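Local coordinates for protein cytochrome C3 (PDB 1UP9) that carries four covalently bound heme c groups in a single small chain and probably serves in electron transfer, at residues C82-V87 / D96-A101. Residues are numbered along the deposited sequence; the frame is centred on the assembly and turned at random.
With HEC (heme c), chain D.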
loop_
_atom_site.group_PDB
_atom_site.type_symbol
_atom_site.label_atom_id
_atom_site.label_comp_id
_atom_site.label_asym_id
_atom_site.label_seq_id
_atom_site.Cartn_x
_atom_site.Cartn_y
_atom_site.Cartn_z
ATOM N N CYS A 82 -1.633 4.702 -7.243
ATOM C CA CYS A 82 -0.420 5.409 -7.662
ATOM C C CYS A 82 0.339 4.621 -8.684
ATOM O O CYS A 82 0.792 5.180 -9.687
ATOM C CB CYS A 82 0.499 5.683 -6.440
ATOM S SG CYS A 82 1.960 6.593 -7.030
ATOM N N HIS A 83 0.473 3.297 -8.533
ATOM C CA HIS A 83 1.205 2.537 -9.550
ATOM C C HIS A 83 0.546 2.650 -10.921
ATOM O O HIS A 83 1.291 2.650 -11.909
ATOM C CB HIS A 83 1.310 1.062 -9.100
ATOM C CG HIS A 83 2.340 0.887 -8.032
ATOM N ND1 HIS A 83 2.704 -0.409 -7.692
ATOM C CD2 HIS A 83 3.097 1.733 -7.296
ATOM C CE1 HIS A 83 3.633 -0.340 -6.761
ATOM N NE2 HIS A 83 3.908 0.938 -6.474
ATOM N N SER A 84 -0.791 2.761 -10.971
ATOM C CA SER A 84 -1.402 2.911 -12.290
ATOM C C SER A 84 -0.917 4.169 -12.998
ATOM O O SER A 84 -0.696 4.213 -14.218
ATOM C CB SER A 84 -2.934 2.900 -12.109
ATOM O OG SER A 84 -3.324 1.606 -11.622
ATOM N N LYS A 85 -0.753 5.237 -12.230
ATOM C CA LYS A 85 -0.218 6.497 -12.783
ATOM C C LYS A 85 1.245 6.357 -13.168
ATOM O O LYS A 85 1.690 6.883 -14.205
ATOM C CB LYS A 85 -0.353 7.653 -11.786
ATOM C CG LYS A 85 -1.793 8.023 -11.433
ATOM C CD LYS A 85 -1.793 8.973 -10.234
ATOM C CE LYS A 85 -3.178 9.288 -9.670
ATOM N NZ LYS A 85 -3.027 9.975 -8.340
ATOM N N VAL A 86 2.046 5.656 -12.355
ATOM C CA VAL A 86 3.457 5.450 -12.671
ATOM C C VAL A 86 3.584 4.659 -13.980
ATOM O O VAL A 86 4.403 5.037 -14.790
ATOM C CB VAL A 86 4.162 4.723 -11.511
ATOM C CG1 VAL A 86 5.583 4.315 -11.853
ATOM C CG2 VAL A 86 4.198 5.600 -10.240
ATOM N N VAL A 87 2.796 3.602 -14.121
ATOM C CA VAL A 87 2.953 2.745 -15.324
ATOM C C VAL A 87 2.369 3.431 -16.526
ATOM O O VAL A 87 2.785 3.117 -17.615
ATOM C CB VAL A 87 2.429 1.316 -15.124
ATOM C CG1 VAL A 87 3.044 0.748 -13.822
ATOM C CG2 VAL A 87 0.936 1.195 -15.016
ATOM N N ASP A 96 5.450 -5.347 -13.486
ATOM C CA ASP A 96 6.156 -5.263 -12.223
ATOM C C ASP A 96 5.329 -4.584 -11.125
ATOM O O ASP A 96 5.335 -4.987 -9.969
ATOM C CB ASP A 96 7.442 -4.429 -12.359
ATOM C CG ASP A 96 8.608 -5.182 -12.944
ATOM O OD1 ASP A 96 8.565 -6.417 -13.091
ATOM O OD2 ASP A 96 9.609 -4.546 -13.331
ATOM N N LEU A 97 4.624 -3.496 -11.496
ATOM C CA LEU A 97 3.947 -2.680 -10.488
ATOM C C LEU A 97 2.437 -2.885 -10.383
ATOM O O LEU A 97 1.804 -2.413 -9.419
ATOM C CB LEU A 97 4.183 -1.182 -10.760
ATOM C CG LEU A 97 5.637 -0.695 -10.729
ATOM C CD1 LEU A 97 5.630 0.840 -10.744
ATOM C CD2 LEU A 97 6.470 -1.271 -9.637
ATOM N N THR A 98 1.828 -3.562 -11.364
ATOM C CA THR A 98 0.373 -3.715 -11.287
ATOM C C THR A 98 -0.049 -5.148 -11.546
ATOM O O THR A 98 -1.262 -5.426 -11.422
ATOM C CB THR A 98 -0.393 -2.789 -12.259
ATOM O OG1 THR A 98 -0.142 -3.128 -13.647
ATOM C CG2 THR A 98 -0.021 -1.322 -12.021
ATOM N N GLY A 99 0.838 -6.077 -11.920
ATOM C CA GLY A 99 0.347 -7.420 -12.198
ATOM C C GLY A 99 -0.078 -8.181 -10.957
ATOM O O GLY A 99 0.511 -8.071 -9.871
ATOM N N CYS A 100 -1.079 -9.038 -11.159
ATOM C CA CYS A 100 -1.575 -9.866 -10.063
ATOM C C CYS A 100 -0.704 -11.108 -9.891
ATOM O O CYS A 100 -0.820 -11.690 -8.829
ATOM C CB CYS A 100 -3.050 -10.294 -10.297
ATOM S SG CYS A 100 -4.129 -8.922 -10.802
ATOM N N ALA A 101 0.097 -11.437 -10.888
ATOM C CA ALA A 101 1.057 -12.541 -10.782
ATOM C C ALA A 101 2.337 -12.137 -11.525
ATOM O O ALA A 101 2.279 -11.366 -12.494
ATOM C CB ALA A 101 0.537 -13.843 -11.332
HETATM FE FE HEC D . 5.159 1.575 -5.037
HETATM C CHA HEC D . 7.915 0.802 -6.891
HETATM C CHB HEC D . 5.100 -1.644 -3.761
HETATM C CHC HEC D . 2.549 2.391 -2.988
HETATM C CHD HEC D . 5.169 4.747 -6.337
HETATM N NA HEC D . 6.235 -0.059 -5.316
HETATM C C1A HEC D . 7.354 -0.193 -6.112
HETATM C C2A HEC D . 7.831 -1.564 -6.078
HETATM C C3A HEC D . 7.081 -2.238 -5.205
HETATM C C4A HEC D . 6.083 -1.313 -4.695
HETATM C CMA HEC D . 7.174 -3.712 -4.804
HETATM C CAA HEC D . 8.935 -2.093 -7.019
HETATM C CBA HEC D . 10.316 -2.093 -6.325
HETATM C CGA HEC D . 11.306 -2.860 -7.204
HETATM O O1A HEC D . 12.110 -2.159 -7.825
HETATM O O2A HEC D . 11.210 -4.092 -7.223
HETATM N NB HEC D . 4.097 0.593 -3.675
HETATM C C1B HEC D . 4.138 -0.759 -3.302
HETATM C C2B HEC D . 3.075 -1.079 -2.367
HETATM C C3B HEC D . 2.415 0.075 -2.140
HETATM C C4B HEC D . 3.028 1.096 -2.969
HETATM C CMB HEC D . 2.824 -2.493 -1.825
HETATM C CAB HEC D . 1.211 0.390 -1.276
HETATM C CBB HEC D . 1.467 -0.012 0.218
HETATM N NC HEC D . 4.065 3.205 -4.756
HETATM C C1C HEC D . 3.022 3.358 -3.875
HETATM C C2C HEC D . 2.456 4.691 -3.980
HETATM C C3C HEC D . 3.158 5.355 -4.939
HETATM C C4C HEC D . 4.189 4.420 -5.401
HETATM C CMC HEC D . 1.240 5.131 -3.145
HETATM C CAC HEC D . 2.994 6.750 -5.530
HETATM C CBC HEC D . 2.420 7.820 -4.616
HETATM N ND HEC D . 6.259 2.549 -6.371
HETATM C C1D HEC D . 6.163 3.883 -6.747
HETATM C C2D HEC D . 7.241 4.244 -7.621
HETATM C C3D HEC D . 8.001 3.149 -7.766
HETATM C C4D HEC D . 7.429 2.086 -6.995
HETATM C CMD HEC D . 7.458 5.661 -8.179
HETATM C CAD HEC D . 9.308 3.089 -8.555
HETATM C CBD HEC D . 8.986 2.950 -10.061
HETATM C CGD HEC D . 10.246 3.210 -10.878
HETATM O O1D HEC D . 11.170 2.396 -10.702
HETATM O O2D HEC D . 10.255 4.207 -11.632
#
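His83 and Leu97 meet in a helix-to-helix contact beside a heme c, where helix 79-89 packs against the short helix 94-98 that follows it in the chain; segment 96-101 runs on to Cys100, whose SG is covalently linked to CAB of a second heme, so the contact lies between two hemes. The imidazole of His83 is held from both nitrogens. NE2 of His83 binds the heme iron at 2.0 Å, with His25 as the other axial ligand. ND1 of His83 donates to the backbone O of Leu97 at 2.8 Å. That oxygen lies close to the ring plane and receives the N-H on a lone pair, in its carbonyl plane (N-H...O angle 157°), which should help fix the rotation of the ring about its iron bond and would be expected to raise the electron-donating character of the imidazole. The Leu97 side chain crosses His83 at about a right angle and sets CD1 4.2 Å above the ring plane, over its centre. CD2 of Leu97 lies over the same face toward the rim and 3.7 Å from CAA of the heme. CD1 of Leu97 also meets CG1 of Val86 at 3.6 Å. In one of its two modelled conformers, Val87 brings CG1 alongside CB of Leu97 and CG2 tip to tip with CG2 of Thr98. Thr98 turns its hydroxyl back to the carbonyl of Lys94, leaving the methyl for helix 79-89. Cys82, through its thioether to the heme vinyl-derived carbon CAC, and His83 are the second Cys and the His of a CXXCH heme-attachment motif, here within the bis-histidine coordination characteristic of tetraheme cytochromes c3.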